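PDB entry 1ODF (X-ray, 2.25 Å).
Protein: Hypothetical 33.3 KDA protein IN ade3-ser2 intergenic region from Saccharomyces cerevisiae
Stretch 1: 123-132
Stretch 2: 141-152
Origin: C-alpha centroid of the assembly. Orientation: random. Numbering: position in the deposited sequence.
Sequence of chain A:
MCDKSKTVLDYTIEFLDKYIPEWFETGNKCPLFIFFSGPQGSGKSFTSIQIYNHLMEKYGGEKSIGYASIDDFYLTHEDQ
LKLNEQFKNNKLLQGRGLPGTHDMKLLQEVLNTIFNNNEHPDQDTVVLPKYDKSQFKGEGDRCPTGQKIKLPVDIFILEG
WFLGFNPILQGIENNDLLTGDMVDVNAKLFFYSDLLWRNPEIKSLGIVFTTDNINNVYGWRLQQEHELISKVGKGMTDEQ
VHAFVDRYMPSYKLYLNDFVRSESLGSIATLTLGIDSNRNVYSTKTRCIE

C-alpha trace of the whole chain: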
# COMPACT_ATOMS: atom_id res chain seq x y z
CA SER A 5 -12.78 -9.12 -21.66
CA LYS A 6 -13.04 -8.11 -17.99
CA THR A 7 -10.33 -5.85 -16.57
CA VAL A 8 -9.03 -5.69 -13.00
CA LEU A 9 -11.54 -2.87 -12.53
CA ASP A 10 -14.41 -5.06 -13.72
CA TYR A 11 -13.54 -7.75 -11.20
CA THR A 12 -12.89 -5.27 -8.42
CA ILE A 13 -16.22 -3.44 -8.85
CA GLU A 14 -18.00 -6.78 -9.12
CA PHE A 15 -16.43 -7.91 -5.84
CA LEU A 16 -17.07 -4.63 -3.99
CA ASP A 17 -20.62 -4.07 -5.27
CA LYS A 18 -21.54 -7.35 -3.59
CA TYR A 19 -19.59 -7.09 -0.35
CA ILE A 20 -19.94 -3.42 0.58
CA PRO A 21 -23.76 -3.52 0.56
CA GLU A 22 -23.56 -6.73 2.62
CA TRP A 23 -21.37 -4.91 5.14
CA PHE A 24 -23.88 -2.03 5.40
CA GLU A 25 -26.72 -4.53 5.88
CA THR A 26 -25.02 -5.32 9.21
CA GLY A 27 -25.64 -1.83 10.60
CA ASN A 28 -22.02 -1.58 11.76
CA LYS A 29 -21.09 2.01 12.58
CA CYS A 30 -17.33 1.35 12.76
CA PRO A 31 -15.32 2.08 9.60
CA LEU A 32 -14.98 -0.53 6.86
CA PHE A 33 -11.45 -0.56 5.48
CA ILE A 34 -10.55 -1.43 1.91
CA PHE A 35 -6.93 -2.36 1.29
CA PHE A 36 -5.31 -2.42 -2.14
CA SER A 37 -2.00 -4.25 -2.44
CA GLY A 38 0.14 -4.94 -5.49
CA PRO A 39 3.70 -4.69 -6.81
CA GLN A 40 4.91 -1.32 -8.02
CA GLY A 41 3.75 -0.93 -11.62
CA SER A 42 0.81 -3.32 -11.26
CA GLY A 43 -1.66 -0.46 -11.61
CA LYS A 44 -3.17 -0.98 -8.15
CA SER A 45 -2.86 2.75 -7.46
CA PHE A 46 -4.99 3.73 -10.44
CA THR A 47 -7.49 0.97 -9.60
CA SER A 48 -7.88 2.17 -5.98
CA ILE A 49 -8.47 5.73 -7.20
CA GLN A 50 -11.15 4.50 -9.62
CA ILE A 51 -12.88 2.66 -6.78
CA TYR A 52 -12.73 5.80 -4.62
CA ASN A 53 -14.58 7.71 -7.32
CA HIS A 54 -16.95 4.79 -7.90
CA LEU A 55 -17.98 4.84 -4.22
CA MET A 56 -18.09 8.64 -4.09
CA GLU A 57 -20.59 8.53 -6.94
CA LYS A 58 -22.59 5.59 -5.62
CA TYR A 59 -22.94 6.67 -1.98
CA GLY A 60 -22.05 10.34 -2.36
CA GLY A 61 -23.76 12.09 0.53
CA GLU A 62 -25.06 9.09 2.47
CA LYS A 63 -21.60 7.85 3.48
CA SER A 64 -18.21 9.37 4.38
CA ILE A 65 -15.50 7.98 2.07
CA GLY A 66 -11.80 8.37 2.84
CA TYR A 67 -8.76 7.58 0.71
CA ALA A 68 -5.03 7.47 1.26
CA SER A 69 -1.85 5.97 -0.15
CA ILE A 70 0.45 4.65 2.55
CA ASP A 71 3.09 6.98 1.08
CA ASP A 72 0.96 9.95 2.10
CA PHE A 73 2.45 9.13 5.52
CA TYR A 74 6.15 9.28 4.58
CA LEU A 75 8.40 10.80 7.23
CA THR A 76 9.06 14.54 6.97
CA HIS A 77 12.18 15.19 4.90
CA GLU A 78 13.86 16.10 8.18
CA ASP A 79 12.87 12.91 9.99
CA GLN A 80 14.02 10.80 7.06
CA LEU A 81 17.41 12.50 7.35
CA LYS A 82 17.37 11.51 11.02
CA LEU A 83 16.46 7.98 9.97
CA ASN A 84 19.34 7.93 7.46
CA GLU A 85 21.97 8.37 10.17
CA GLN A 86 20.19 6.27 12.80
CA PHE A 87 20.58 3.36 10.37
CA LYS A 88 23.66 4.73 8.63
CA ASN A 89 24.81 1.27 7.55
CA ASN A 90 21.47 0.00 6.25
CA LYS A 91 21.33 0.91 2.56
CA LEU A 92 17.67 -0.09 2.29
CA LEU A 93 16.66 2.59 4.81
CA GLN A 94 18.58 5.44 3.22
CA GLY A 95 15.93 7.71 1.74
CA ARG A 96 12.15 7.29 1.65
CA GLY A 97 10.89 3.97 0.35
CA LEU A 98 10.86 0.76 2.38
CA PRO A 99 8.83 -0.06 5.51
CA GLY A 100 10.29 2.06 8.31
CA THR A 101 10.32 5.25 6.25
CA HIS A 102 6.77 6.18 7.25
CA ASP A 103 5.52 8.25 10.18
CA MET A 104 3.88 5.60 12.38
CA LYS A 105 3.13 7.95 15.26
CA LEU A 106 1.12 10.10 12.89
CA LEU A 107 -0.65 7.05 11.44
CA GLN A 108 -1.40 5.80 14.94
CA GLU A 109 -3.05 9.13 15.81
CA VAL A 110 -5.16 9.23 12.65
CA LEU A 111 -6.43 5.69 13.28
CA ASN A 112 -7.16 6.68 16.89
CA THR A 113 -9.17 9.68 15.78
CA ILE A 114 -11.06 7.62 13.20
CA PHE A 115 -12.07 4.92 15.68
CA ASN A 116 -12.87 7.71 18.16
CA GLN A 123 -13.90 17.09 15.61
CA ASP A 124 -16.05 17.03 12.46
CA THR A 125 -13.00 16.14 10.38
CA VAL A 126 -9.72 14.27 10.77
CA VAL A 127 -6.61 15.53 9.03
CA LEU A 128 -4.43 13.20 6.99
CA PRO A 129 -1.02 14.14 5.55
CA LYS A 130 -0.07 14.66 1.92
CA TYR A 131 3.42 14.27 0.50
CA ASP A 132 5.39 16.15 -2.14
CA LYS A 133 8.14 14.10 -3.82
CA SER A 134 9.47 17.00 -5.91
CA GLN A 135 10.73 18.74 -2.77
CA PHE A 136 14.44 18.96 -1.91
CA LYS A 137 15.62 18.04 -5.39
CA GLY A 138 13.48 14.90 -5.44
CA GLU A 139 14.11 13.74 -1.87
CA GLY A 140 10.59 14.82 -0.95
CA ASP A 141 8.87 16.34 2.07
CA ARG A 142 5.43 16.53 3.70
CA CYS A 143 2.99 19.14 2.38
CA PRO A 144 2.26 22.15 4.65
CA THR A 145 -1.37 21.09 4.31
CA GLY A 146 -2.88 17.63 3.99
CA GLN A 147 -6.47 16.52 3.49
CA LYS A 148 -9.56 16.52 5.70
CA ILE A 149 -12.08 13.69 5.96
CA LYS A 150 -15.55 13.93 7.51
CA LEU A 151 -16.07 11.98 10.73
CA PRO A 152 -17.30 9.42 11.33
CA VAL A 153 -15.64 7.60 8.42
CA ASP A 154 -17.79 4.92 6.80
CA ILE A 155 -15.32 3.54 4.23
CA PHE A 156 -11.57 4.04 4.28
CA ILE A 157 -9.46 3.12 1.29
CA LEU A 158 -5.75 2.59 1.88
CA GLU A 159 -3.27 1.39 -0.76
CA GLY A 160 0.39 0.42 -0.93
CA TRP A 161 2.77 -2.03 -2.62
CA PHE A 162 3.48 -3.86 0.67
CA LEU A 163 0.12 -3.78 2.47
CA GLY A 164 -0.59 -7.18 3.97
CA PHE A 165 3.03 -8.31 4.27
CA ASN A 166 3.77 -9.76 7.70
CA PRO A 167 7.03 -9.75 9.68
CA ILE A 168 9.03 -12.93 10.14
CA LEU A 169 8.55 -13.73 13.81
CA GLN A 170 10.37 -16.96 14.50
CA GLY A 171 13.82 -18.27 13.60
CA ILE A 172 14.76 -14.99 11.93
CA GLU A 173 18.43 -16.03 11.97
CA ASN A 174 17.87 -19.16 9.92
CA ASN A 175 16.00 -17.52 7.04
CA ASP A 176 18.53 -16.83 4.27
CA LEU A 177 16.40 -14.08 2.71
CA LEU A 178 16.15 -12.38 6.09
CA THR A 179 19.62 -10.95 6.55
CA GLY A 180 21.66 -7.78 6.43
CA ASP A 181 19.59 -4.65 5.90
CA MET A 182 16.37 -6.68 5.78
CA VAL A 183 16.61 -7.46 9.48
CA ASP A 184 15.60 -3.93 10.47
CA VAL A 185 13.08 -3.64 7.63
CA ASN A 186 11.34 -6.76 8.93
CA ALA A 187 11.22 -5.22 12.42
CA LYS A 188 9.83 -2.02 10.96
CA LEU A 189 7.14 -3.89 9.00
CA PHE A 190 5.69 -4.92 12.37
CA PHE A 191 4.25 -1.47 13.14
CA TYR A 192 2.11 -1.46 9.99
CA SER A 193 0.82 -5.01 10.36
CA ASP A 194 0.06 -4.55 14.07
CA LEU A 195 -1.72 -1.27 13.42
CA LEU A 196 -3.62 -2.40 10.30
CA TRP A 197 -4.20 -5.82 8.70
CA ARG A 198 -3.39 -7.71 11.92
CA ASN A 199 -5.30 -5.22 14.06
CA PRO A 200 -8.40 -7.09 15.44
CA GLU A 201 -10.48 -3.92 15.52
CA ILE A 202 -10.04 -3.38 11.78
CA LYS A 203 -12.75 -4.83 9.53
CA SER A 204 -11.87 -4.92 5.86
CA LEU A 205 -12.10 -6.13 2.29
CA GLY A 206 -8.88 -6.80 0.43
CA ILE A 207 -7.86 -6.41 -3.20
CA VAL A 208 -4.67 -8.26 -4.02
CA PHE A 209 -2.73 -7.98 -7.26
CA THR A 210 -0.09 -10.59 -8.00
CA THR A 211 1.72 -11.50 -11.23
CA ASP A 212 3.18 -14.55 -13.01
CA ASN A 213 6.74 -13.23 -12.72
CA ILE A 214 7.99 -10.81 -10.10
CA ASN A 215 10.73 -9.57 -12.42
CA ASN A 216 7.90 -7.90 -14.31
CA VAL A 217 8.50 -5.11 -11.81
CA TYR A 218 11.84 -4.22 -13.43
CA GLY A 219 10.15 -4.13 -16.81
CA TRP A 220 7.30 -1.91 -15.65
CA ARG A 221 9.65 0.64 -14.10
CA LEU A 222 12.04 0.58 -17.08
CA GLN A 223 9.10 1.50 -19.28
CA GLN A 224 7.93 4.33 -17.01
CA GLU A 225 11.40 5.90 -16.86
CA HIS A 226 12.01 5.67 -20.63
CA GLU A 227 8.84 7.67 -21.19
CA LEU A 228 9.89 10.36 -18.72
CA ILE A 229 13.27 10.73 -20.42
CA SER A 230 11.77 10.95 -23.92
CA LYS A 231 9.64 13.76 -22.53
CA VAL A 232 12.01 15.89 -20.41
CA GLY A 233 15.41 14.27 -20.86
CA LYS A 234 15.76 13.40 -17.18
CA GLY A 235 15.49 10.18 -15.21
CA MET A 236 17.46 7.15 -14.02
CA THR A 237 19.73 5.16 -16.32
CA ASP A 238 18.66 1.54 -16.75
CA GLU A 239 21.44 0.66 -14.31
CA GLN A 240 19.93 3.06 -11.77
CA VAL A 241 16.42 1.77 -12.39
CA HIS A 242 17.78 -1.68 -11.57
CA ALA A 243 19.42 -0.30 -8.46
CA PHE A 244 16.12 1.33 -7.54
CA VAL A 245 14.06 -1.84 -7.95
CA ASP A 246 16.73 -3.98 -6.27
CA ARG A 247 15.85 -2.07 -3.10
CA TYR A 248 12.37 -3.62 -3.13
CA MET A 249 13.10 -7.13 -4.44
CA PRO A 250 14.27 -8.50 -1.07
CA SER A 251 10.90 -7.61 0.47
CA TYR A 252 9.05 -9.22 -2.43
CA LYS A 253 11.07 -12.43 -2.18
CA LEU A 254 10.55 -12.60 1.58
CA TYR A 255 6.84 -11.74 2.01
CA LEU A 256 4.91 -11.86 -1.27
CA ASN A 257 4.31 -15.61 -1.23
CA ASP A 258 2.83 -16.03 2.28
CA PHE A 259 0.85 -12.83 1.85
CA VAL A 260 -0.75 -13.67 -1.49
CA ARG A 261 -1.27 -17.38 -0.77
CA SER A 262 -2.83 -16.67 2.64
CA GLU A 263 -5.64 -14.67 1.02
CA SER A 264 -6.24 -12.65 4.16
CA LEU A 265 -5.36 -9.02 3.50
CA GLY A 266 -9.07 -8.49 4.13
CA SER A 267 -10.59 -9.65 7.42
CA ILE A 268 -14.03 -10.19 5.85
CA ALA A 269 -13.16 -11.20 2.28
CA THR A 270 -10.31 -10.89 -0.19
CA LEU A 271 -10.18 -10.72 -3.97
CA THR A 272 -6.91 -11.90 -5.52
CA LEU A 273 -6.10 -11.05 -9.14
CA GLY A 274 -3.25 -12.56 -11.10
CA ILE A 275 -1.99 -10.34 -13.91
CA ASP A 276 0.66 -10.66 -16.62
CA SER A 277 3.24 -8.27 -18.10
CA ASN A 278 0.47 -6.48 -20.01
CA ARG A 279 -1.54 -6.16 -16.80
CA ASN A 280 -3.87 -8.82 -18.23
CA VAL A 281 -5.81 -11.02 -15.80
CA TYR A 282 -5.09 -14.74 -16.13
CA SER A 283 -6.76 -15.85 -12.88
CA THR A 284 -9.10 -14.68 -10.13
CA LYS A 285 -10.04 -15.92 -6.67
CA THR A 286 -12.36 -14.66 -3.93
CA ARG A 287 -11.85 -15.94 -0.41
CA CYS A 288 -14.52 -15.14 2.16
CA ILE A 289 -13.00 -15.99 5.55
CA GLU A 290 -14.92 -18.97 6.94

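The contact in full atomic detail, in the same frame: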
# COMPACT_ATOMS: atom_id res chain seq x y z
N GLN A 123 -13.05 16.00 16.08
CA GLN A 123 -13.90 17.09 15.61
C GLN A 123 -14.91 16.59 14.58
O GLN A 123 -15.49 15.51 14.73
CB GLN A 123 -13.04 18.20 14.98
CG GLN A 123 -13.76 19.54 14.79
CD GLN A 123 -13.15 20.38 13.68
OE1 GLN A 123 -13.31 20.08 12.49
NE2 GLN A 123 -12.45 21.44 14.06
N ASP A 124 -15.12 17.38 13.53
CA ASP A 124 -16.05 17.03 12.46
C ASP A 124 -15.23 16.48 11.29
O ASP A 124 -15.79 15.96 10.32
CB ASP A 124 -16.82 18.27 12.02
CG ASP A 124 -17.50 18.99 13.18
OD1 ASP A 124 -18.34 18.37 13.87
OD2 ASP A 124 -17.18 20.18 13.40
N THR A 125 -13.92 16.62 11.40
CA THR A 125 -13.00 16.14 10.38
C THR A 125 -11.70 15.67 11.01
O THR A 125 -11.35 16.11 12.11
CB THR A 125 -12.65 17.24 9.36
OG1 THR A 125 -11.85 18.24 10.00
CG2 THR A 125 -13.91 17.87 8.80
N VAL A 126 -11.01 14.77 10.32
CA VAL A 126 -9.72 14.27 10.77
C VAL A 126 -8.77 14.68 9.67
O VAL A 126 -9.12 14.63 8.49
CB VAL A 126 -9.70 12.72 10.92
CG1 VAL A 126 -10.08 12.05 9.60
CG2 VAL A 126 -8.32 12.26 11.36
N VAL A 127 -7.57 15.11 10.04
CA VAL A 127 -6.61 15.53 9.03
C VAL A 127 -5.57 14.47 8.73
O VAL A 127 -4.93 13.93 9.63
CB VAL A 127 -5.90 16.84 9.46
CG1 VAL A 127 -4.81 17.19 8.46
CG2 VAL A 127 -6.92 17.97 9.54
N LEU A 128 -5.42 14.17 7.45
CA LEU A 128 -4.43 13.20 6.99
C LEU A 128 -3.37 13.94 6.19
O LEU A 128 -3.66 14.92 5.50
CB LEU A 128 -5.08 12.12 6.12
CG LEU A 128 -5.77 10.99 6.90
CD1 LEU A 128 -7.07 11.49 7.53
CD2 LEU A 128 -6.03 9.83 5.96
N PRO A 129 -2.11 13.49 6.27
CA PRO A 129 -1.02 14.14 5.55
C PRO A 129 -1.00 13.89 4.05
O PRO A 129 -1.63 12.97 3.53
CB PRO A 129 0.22 13.59 6.22
CG PRO A 129 -0.18 12.19 6.52
CD PRO A 129 -1.59 12.36 7.07
N LYS A 130 -0.27 14.76 3.36
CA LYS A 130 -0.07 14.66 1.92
C LYS A 130 1.43 14.85 1.72
O LYS A 130 2.08 15.58 2.48
CB LYS A 130 -0.87 15.73 1.18
CG LYS A 130 -2.32 15.32 0.94
CD LYS A 130 -2.40 13.98 0.18
CE LYS A 130 -3.84 13.51 -0.01
NZ LYS A 130 -3.94 12.13 -0.60
N TYR A 131 1.98 14.18 0.73
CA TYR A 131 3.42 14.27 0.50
C TYR A 131 3.73 14.94 -0.83
O TYR A 131 2.90 14.96 -1.73
CB TYR A 131 4.01 12.85 0.54
CG TYR A 131 5.51 12.78 0.72
CD1 TYR A 131 6.10 13.02 1.96
CD2 TYR A 131 6.34 12.45 -0.35
CE1 TYR A 131 7.47 12.92 2.13
CE2 TYR A 131 7.71 12.36 -0.19
CZ TYR A 131 8.27 12.59 1.05
OH TYR A 131 9.63 12.46 1.21
N ASP A 132 4.93 15.49 -0.93
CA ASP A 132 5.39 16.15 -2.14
C ASP A 132 6.78 15.62 -2.44
O ASP A 132 7.75 16.00 -1.79
CB ASP A 132 5.45 17.67 -1.92
CG ASP A 132 5.97 18.42 -3.14
OD1 ASP A 132 6.01 19.67 -3.08
OD2 ASP A 132 6.33 17.77 -4.15
N ASP A 141 9.21 15.79 0.76
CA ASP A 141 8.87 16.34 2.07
C ASP A 141 7.35 16.37 2.22
O ASP A 141 6.62 16.27 1.24
CB ASP A 141 9.44 17.75 2.21
CG ASP A 141 9.45 18.24 3.65
OD1 ASP A 141 9.76 19.43 3.87
OD2 ASP A 141 9.16 17.44 4.56
N ARG A 142 6.87 16.49 3.45
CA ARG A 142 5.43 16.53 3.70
C ARG A 142 4.86 17.89 3.32
O ARG A 142 5.52 18.92 3.50
CB ARG A 142 5.16 16.25 5.18
CG ARG A 142 3.68 16.30 5.58
CD ARG A 142 3.51 15.82 7.01
NE ARG A 142 4.05 14.48 7.19
CZ ARG A 142 4.34 13.93 8.37
NH1 ARG A 142 4.16 14.61 9.49
NH2 ARG A 142 4.83 12.70 8.41
N CYS A 143 3.65 17.90 2.77
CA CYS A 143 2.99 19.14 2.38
C CYS A 143 2.62 19.94 3.63
O CYS A 143 2.37 19.37 4.69
CB CYS A 143 1.71 18.86 1.58
SG CYS A 143 1.97 18.05 -0.03
N PRO A 144 2.60 21.28 3.52
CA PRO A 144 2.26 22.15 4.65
C PRO A 144 0.79 21.95 5.02
O PRO A 144 0.33 22.35 6.09
CB PRO A 144 2.54 23.56 4.12
CG PRO A 144 3.57 23.33 3.04
CD PRO A 144 3.04 22.09 2.36
N THR A 145 0.04 21.34 4.10
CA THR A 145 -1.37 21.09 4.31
C THR A 145 -1.79 19.76 3.68
O THR A 145 -1.54 19.50 2.49
CB THR A 145 -2.23 22.22 3.71
OG1 THR A 145 -1.92 22.38 2.32
CG2 THR A 145 -1.96 23.53 4.45
N GLY A 146 -2.44 18.92 4.48
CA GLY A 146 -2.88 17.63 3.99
C GLY A 146 -4.31 17.63 3.49
O GLY A 146 -4.71 18.52 2.74
N GLN A 147 -5.08 16.64 3.90
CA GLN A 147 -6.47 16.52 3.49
C GLN A 147 -7.35 16.35 4.72
O GLN A 147 -6.87 15.93 5.77
CB GLN A 147 -6.65 15.30 2.59
CG GLN A 147 -6.51 13.97 3.35
CD GLN A 147 -7.09 12.77 2.61
OE1 GLN A 147 -8.23 12.81 2.13
NE2 GLN A 147 -6.31 11.69 2.53
N LYS A 148 -8.63 16.67 4.59
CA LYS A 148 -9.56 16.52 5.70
C LYS A 148 -10.70 15.58 5.32
O LYS A 148 -11.30 15.70 4.25
CB LYS A 148 -10.12 17.88 6.14
CG LYS A 148 -9.26 18.56 7.18
CD LYS A 148 -9.98 19.72 7.87
CE LYS A 148 -10.12 20.94 6.96
NZ LYS A 148 -10.63 22.12 7.72
N ILE A 149 -11.00 14.64 6.21
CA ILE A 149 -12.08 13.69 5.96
C ILE A 149 -13.16 13.85 7.02
O ILE A 149 -12.86 14.02 8.20
CB ILE A 149 -11.53 12.24 5.97
CG1 ILE A 149 -10.43 12.11 4.90
CG2 ILE A 149 -12.66 11.25 5.69
CD1 ILE A 149 -9.74 10.76 4.87
N LYS A 150 -14.42 13.79 6.59
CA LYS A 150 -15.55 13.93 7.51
C LYS A 150 -15.72 12.73 8.44
O LYS A 150 -15.71 11.59 8.00
CB LYS A 150 -16.86 14.13 6.74
CG LYS A 150 -16.91 15.36 5.84
CD LYS A 150 -18.25 15.46 5.11
CE LYS A 150 -18.25 16.60 4.09
NZ LYS A 150 -17.29 16.36 2.97
N LEU A 151 -15.87 13.01 9.73
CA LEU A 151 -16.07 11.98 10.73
C LEU A 151 -17.57 11.89 11.07
O LEU A 151 -18.28 12.89 11.05
CB LEU A 151 -15.29 12.29 12.01
CG LEU A 151 -13.77 12.11 12.00
CD1 LEU A 151 -13.41 10.63 11.83
CD2 LEU A 151 -13.17 12.92 10.89
N PRO A 152 -18.06 10.67 11.34
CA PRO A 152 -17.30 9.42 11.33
C PRO A 152 -17.02 8.93 9.90
O PRO A 152 -17.73 9.28 8.96
CB PRO A 152 -18.21 8.47 12.10
CG PRO A 152 -19.57 8.93 11.68
CD PRO A 152 -19.45 10.44 11.77
O HOH W 1 -3.70 11.12 3.08

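The two stretches run antiparallel as neighbouring strands and bury 975 Å² between them. Their pairing falls into two ladders, one joining 125-128 to 147-150 and a shorter one joining 131-132 to 141-142, with a register shift of two residues between them. The residues that cover the most surface, Lys130, Gln147 and Leu151, lie at the break between the ladders, at its edge and at the far end of the longer ladder.

Gln147 opens the longer ladder. Its backbone forms a reciprocal pair with Leu128, with Gln147 N donating to Leu128 O at 2.7 Å and Leu128 N to Gln147 O at 2.8 Å. The aliphatic part of its side chain lies beside that of Leu128, Gln147 CG being 3.6 Å from Leu128 CB, and the amide also stays close to the leucine. A water bridges the stretches, donating to Pro129 O at 2.8 Å and accepting from Gln147 NE2 at 2.7 Å. The next hydrogen-bonded pair is Val126 with Ile149, in which Ile149 N reaches Val126 O at 3.0 Å. Leu128, Ile149 and Val126 share the buried face with Gln147; Leu128 CD1 meets Ile149 CD1 at 3.8 Å. On the other face, Val127 CG2 packs at 3.4 Å against Lys148 CG, an apolar contact made by the lysine's methylene chain.

Leu151 extends the pairing beyond the strand. Leu151 N donates to Asp124 O at 3.0 Å in a nearly straight bond, while its CA-to-CB bond points toward the first stretch, and Leu151 CD2 comes to 3.5 Å from Val126 CG1, prolonging the apolar row.

Lys130 spans the break. Its carbonyl preserves a backbone link there, Lys130 O accepting from Cys143 N at 2.8 Å, and its CA-to-CB bond points toward the second stretch, the side chain then running past Gly146, with Lys130 CG 3.9 Å from Gly146 CA. A CB on Gly146 would lie 1.9 Å from Leu128 O, a clash, so the absence of a side chain leaves room for the Leu128 carbonyl. Lys130 CB also approaches Cys143 SG at 3.9 Å.

Beyond the break, Asp132 and Asp141 close the shorter ladder through two backbone bonds, Asp132 N to Asp141 O and Asp141 N to Asp132 O, both 2.9 Å. The carboxylates take no part in these bonds; Asp141 OD2 instead accepts from Arg142 N at 2.7 Å. In the adjoining pair, the CA-to-CB bonds of Tyr131 and Arg142 point away from the opposing strand, yet the tyrosine ring comes back to lie with one face over Asp141 O.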